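Local coordinates for glutamic acid/alanine-rich protein (Trypanosoma congolense, PDB 2Y44) that is a surface protein, probably part of the parasite's coat, with a largely helical ectodomain, although its precise biological role is not established, at residues V26-K40 and A68-R82. Residues are numbered along the deposited sequence; the frame is centred on the assembly and turned at random.
Sequences VAAVVSSAREASEAK and AAAAQRAETVVSDAR
The helices come closest at two alanine pairs, A33 with A74 and A36 with A71; the methyl of A74 rests on the backbone of A33, with CB of A74 3.6 Å from CA of A33. A36 also meets A74, and these small side chains let the axes of 26-40 and 68-82 approach to 8.3 Å. Toward V26 the filling is bulkier. V29 holds CG1 anti to its backbone nitrogen (chi1 165°), which lays that methyl over the backbone between V77 and V78, 3.6 Å from V78 CA, while its CG2 reaches A81 CB. Segments 26-40 and 68-82 run antiparallel, at 160°, as part of the long alanine-rich hairpin of helices 18-53 and 57-107; helix 149-183 packs against the same buried side, A173 touching V29 and T172 touching V77. The other flank, where E75 and R82 are exposed to solvent, is looser and more polar. E75, bent at chi2 (-62°), folds its carboxylate back over the A33 methyl and places OE2 3.2 Å from S37 OG. Farther along, the R82 chain crosses V26 at about a right angle. At the opposite end the extended K40 chain lies along A68, and a water accepts from K40 NZ (2.9 Å) and donates to A68 O.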
loop_
_atom_site.group_PDB
_atom_site.type_symbol
_atom_site.label_atom_id
_atom_site.label_comp_id
_atom_site.label_asym_id
_atom_site.label_seq_id
_atom_site.Cartn_x
_atom_site.Cartn_y
_atom_site.Cartn_z
ATOM N N VAL A 26 1.977 2.983 5.010
ATOM C CA VAL A 26 2.043 3.102 6.465
ATOM C C VAL A 26 2.224 4.560 6.878
ATOM O O VAL A 26 1.526 5.062 7.777
ATOM C CB VAL A 26 3.135 2.176 7.070
ATOM C CG1 VAL A 26 3.361 2.483 8.549
ATOM C CG2 VAL A 26 2.683 0.687 6.857
ATOM N N ALA A 27 3.108 5.262 6.170
ATOM C CA ALA A 27 3.399 6.651 6.536
ATOM C C ALA A 27 2.137 7.502 6.346
ATOM O O ALA A 27 1.854 8.372 7.194
ATOM C CB ALA A 27 4.542 7.208 5.673
ATOM N N ALA A 28 1.393 7.237 5.271
ATOM C CA ALA A 28 0.107 7.924 5.048
ATOM C C ALA A 28 -0.883 7.675 6.195
ATOM O O ALA A 28 -1.588 8.603 6.602
ATOM C CB ALA A 28 -0.508 7.535 3.747
ATOM N N VAL A 29 -1.015 6.412 6.625
ATOM C CA VAL A 29 -1.972 6.048 7.682
ATOM C C VAL A 29 -1.550 6.696 9.016
ATOM O O VAL A 29 -2.378 7.212 9.784
ATOM C CB VAL A 29 -2.055 4.518 7.834
ATOM C CG1 VAL A 29 -2.743 4.125 9.139
ATOM C CG2 VAL A 29 -2.786 3.924 6.631
ATOM N N VAL A 30 -0.260 6.630 9.295
ATOM C CA VAL A 30 0.295 7.268 10.495
ATOM C C VAL A 30 0.010 8.765 10.493
ATOM O O VAL A 30 -0.357 9.309 11.545
ATOM C CB VAL A 30 1.821 6.995 10.638
ATOM C CG1 VAL A 30 2.492 7.983 11.634
ATOM C CG2 VAL A 30 2.046 5.559 11.058
ATOM N N SER A 31 0.196 9.437 9.352
ATOM C CA SER A 31 -0.100 10.892 9.299
ATOM C C SER A 31 -1.601 11.130 9.533
ATOM O O SER A 31 -1.990 12.076 10.241
ATOM C CB SER A 31 0.345 11.515 7.985
ATOM O OG SER A 31 0.009 12.896 7.926
ATOM N N SER A 32 -2.437 10.324 8.899
ATOM C CA SER A 32 -3.880 10.443 9.124
ATOM C C SER A 32 -4.248 10.294 10.590
ATOM O O SER A 32 -5.093 11.042 11.095
ATOM C CB SER A 32 -4.693 9.433 8.296
ATOM O OG SER A 32 -4.621 9.735 6.918
ATOM N N ALA A 33 -3.695 9.277 11.258
ATOM C CA ALA A 33 -4.061 9.048 12.695
ATOM C C ALA A 33 -3.544 10.172 13.589
ATOM O O ALA A 33 -4.228 10.577 14.538
ATOM C CB ALA A 33 -3.516 7.710 13.197
ATOM N N ARG A 34 -2.400 10.740 13.206
ATOM C CA ARG A 34 -1.850 11.890 13.918
ATOM C C ARG A 34 -2.791 13.072 13.787
ATOM O O ARG A 34 -3.090 13.725 14.770
ATOM C CB ARG A 34 -0.429 12.252 13.422
ATOM C CG ARG A 34 0.072 13.619 13.918
ATOM C CD ARG A 34 1.220 14.126 13.035
ATOM N NE ARG A 34 0.700 14.682 11.786
ATOM C CZ ARG A 34 1.300 14.596 10.603
ATOM N NH1 ARG A 34 2.488 14.011 10.484
ATOM N NH2 ARG A 34 0.719 15.134 9.538
ATOM N N GLU A 35 -3.244 13.354 12.572
ATOM C CA GLU A 35 -4.158 14.449 12.373
ATOM C C GLU A 35 -5.472 14.204 13.094
ATOM O O GLU A 35 -6.097 15.138 13.635
ATOM C CB GLU A 35 -4.401 14.686 10.902
ATOM C CG GLU A 35 -3.128 15.143 10.172
ATOM C CD GLU A 35 -3.388 15.418 8.713
ATOM O OE1 GLU A 35 -4.286 16.229 8.434
ATOM O OE2 GLU A 35 -2.721 14.802 7.852
ATOM N N ALA A 36 -5.933 12.952 13.074
ATOM C CA ALA A 36 -7.193 12.664 13.732
ATOM C C ALA A 36 -7.079 12.896 15.241
ATOM O O ALA A 36 -8.010 13.373 15.905
ATOM C CB ALA A 36 -7.611 11.231 13.460
ATOM N N SER A 37 -5.949 12.488 15.787
ATOM C CA SER A 37 -5.700 12.658 17.198
ATOM C C SER A 37 -5.592 14.131 17.579
ATOM O O SER A 37 -6.029 14.518 18.671
ATOM C CB SER A 37 -4.428 11.905 17.616
ATOM O OG SER A 37 -4.661 10.521 17.505
ATOM N N GLU A 38 -4.992 14.920 16.692
ATOM C CA GLU A 38 -4.922 16.376 16.928
ATOM C C GLU A 38 -6.314 17.000 16.930
ATOM O O GLU A 38 -6.612 17.871 17.778
ATOM C CB GLU A 38 -4.027 17.046 15.902
ATOM C CG GLU A 38 -2.551 16.734 16.131
ATOM C CD GLU A 38 -1.699 17.048 14.909
ATOM O OE1 GLU A 38 -2.253 17.498 13.883
ATOM O OE2 GLU A 38 -0.483 16.788 14.958
ATOM N N ALA A 39 -7.191 16.501 16.064
ATOM C CA ALA A 39 -8.581 17.008 16.040
ATOM C C ALA A 39 -9.290 16.594 17.323
ATOM O O ALA A 39 -10.094 17.366 17.874
ATOM C CB ALA A 39 -9.353 16.520 14.777
ATOM N N LYS A 40 -9.080 15.346 17.750
ATOM C CA LYS A 40 -9.598 14.908 19.046
ATOM C C LYS A 40 -9.161 15.845 20.165
ATOM O O LYS A 40 -9.974 16.261 20.964
ATOM C CB LYS A 40 -9.095 13.501 19.390
ATOM C CG LYS A 40 -9.503 13.120 20.757
ATOM C CD LYS A 40 -8.983 11.763 21.154
ATOM C CE LYS A 40 -9.390 11.438 22.588
ATOM N NZ LYS A 40 -8.768 10.129 23.075
ATOM N N ALA A 68 -13.184 11.760 19.089
ATOM C CA ALA A 68 -12.436 10.725 19.797
ATOM C C ALA A 68 -12.646 9.347 19.185
ATOM O O ALA A 68 -11.689 8.575 19.085
ATOM C CB ALA A 68 -12.814 10.674 21.290
ATOM N N ALA A 69 -13.895 9.012 18.884
ATOM C CA ALA A 69 -14.184 7.718 18.242
ATOM C C ALA A 69 -13.473 7.619 16.882
ATOM O O ALA A 69 -12.935 6.552 16.522
ATOM C CB ALA A 69 -15.711 7.554 18.076
ATOM N N ALA A 70 -13.443 8.730 16.134
ATOM C CA ALA A 70 -12.772 8.746 14.844
ATOM C C ALA A 70 -11.274 8.586 14.970
ATOM O O ALA A 70 -10.683 7.862 14.204
ATOM C CB ALA A 70 -13.121 10.008 14.037
ATOM N N ALA A 71 -10.658 9.211 15.978
ATOM C CA ALA A 71 -9.223 9.044 16.220
ATOM C C ALA A 71 -8.898 7.616 16.633
ATOM O O ALA A 71 -7.878 7.074 16.213
ATOM C CB ALA A 71 -8.772 10.032 17.320
ATOM N N GLN A 72 -9.825 6.982 17.360
ATOM C CA GLN A 72 -9.615 5.622 17.805
ATOM C C GLN A 72 -9.617 4.688 16.592
ATOM O O GLN A 72 -8.754 3.826 16.441
ATOM C CB GLN A 72 -10.772 5.278 18.721
ATOM C CG GLN A 72 -10.362 4.846 20.032
ATOM C CD GLN A 72 -10.235 3.363 20.048
ATOM O OE1 GLN A 72 -9.446 2.797 19.289
ATOM N NE2 GLN A 72 -11.029 2.706 20.893
ATOM N N ARG A 73 -10.563 4.914 15.708
ATOM C CA ARG A 73 -10.625 4.147 14.463
ATOM C C ARG A 73 -9.331 4.318 13.633
ATOM O O ARG A 73 -8.791 3.365 13.070
ATOM C CB ARG A 73 -11.864 4.534 13.645
ATOM C CG ARG A 73 -13.207 4.081 14.269
ATOM C CD ARG A 73 -14.346 4.198 13.250
ATOM N NE ARG A 73 -14.603 5.595 12.895
ATOM C CZ ARG A 73 -15.364 6.423 13.614
ATOM N NH1 ARG A 73 -15.901 6.016 14.764
ATOM N NH2 ARG A 73 -15.481 7.691 13.254
ATOM N N ALA A 74 -8.859 5.547 13.545
ATOM C CA ALA A 74 -7.602 5.822 12.849
ATOM C C ALA A 74 -6.462 5.060 13.474
ATOM O O ALA A 74 -5.656 4.481 12.739
ATOM C CB ALA A 74 -7.286 7.373 12.798
ATOM N N GLU A 75 -6.405 5.020 14.810
ATOM C CA GLU A 75 -5.293 4.344 15.499
ATOM C C GLU A 75 -5.298 2.827 15.264
ATOM O O GLU A 75 -4.229 2.223 15.082
ATOM C CB GLU A 75 -5.257 4.653 17.004
ATOM C CG GLU A 75 -4.901 6.116 17.332
ATOM C CD GLU A 75 -3.492 6.543 16.840
ATOM O OE1 GLU A 75 -2.642 5.669 16.547
ATOM O OE2 GLU A 75 -3.225 7.762 16.798
ATOM N N THR A 76 -6.497 2.268 15.095
ATOM C CA THR A 76 -6.615 0.855 14.806
ATOM C C THR A 76 -6.013 0.582 13.423
ATOM O O THR A 76 -5.373 -0.436 13.189
ATOM C CB THR A 76 -8.089 0.436 14.875
ATOM O OG1 THR A 76 -8.535 0.613 16.230
ATOM C CG2 THR A 76 -8.264 -1.042 14.471
ATOM N N VAL A 77 -6.252 1.497 12.486
ATOM C CA VAL A 77 -5.723 1.317 11.139
ATOM C C VAL A 77 -4.199 1.316 11.121
ATOM O O VAL A 77 -3.596 0.578 10.349
ATOM C CB VAL A 77 -6.249 2.349 10.139
ATOM C CG1 VAL A 77 -5.826 2.002 8.704
ATOM C CG2 VAL A 77 -7.778 2.488 10.221
ATOM N N VAL A 78 -3.562 2.112 11.985
ATOM C CA VAL A 78 -2.099 2.134 12.025
ATOM C C VAL A 78 -1.590 0.715 12.309
ATOM O O VAL A 78 -0.667 0.238 11.662
ATOM C CB VAL A 78 -1.580 3.109 13.104
ATOM C CG1 VAL A 78 -0.064 2.953 13.289
ATOM C CG2 VAL A 78 -1.920 4.533 12.705
ATOM N N SER A 79 -2.204 0.073 13.287
ATOM C CA SER A 79 -1.809 -1.275 13.688
ATOM C C SER A 79 -2.010 -2.262 12.519
ATOM O O SER A 79 -1.094 -3.002 12.152
ATOM C CB SER A 79 -2.620 -1.708 14.912
ATOM O OG SER A 79 -2.404 -3.074 15.215
ATOM N N ASP A 80 -3.159 -2.159 11.857
ATOM C CA ASP A 80 -3.481 -3.028 10.715
ATOM C C ASP A 80 -2.525 -2.772 9.530
ATOM O O ASP A 80 -2.034 -3.701 8.896
ATOM C CB ASP A 80 -4.929 -2.747 10.248
ATOM C CG ASP A 80 -5.998 -3.383 11.135
ATOM O OD1 ASP A 80 -5.704 -4.275 11.957
ATOM O OD2 ASP A 80 -7.164 -2.946 11.021
ATOM N N ALA A 81 -2.284 -1.498 9.222
ATOM C CA ALA A 81 -1.404 -1.117 8.127
ATOM C C ALA A 81 0.016 -1.702 8.290
ATOM O O ALA A 81 0.585 -2.240 7.320
ATOM C CB ALA A 81 -1.379 0.400 7.981
ATOM N N ARG A 82 0.586 -1.606 9.504
ATOM C CA ARG A 82 1.960 -2.090 9.750
ATOM C C ARG A 82 2.019 -3.610 9.536
ATOM O O ARG A 82 2.990 -4.152 8.986
ATOM C CB ARG A 82 2.385 -1.760 11.191
ATOM C CG ARG A 82 2.742 -0.294 11.343
ATOM C CD ARG A 82 2.782 0.100 12.803
ATOM N NE ARG A 82 3.421 1.410 12.927
ATOM C CZ ARG A 82 3.328 2.202 13.987
ATOM N NH1 ARG A 82 2.662 1.818 15.067
ATOM N NH2 ARG A 82 3.916 3.392 13.957
HETATM O O HOH W 1 -9.679 8.224 21.067
#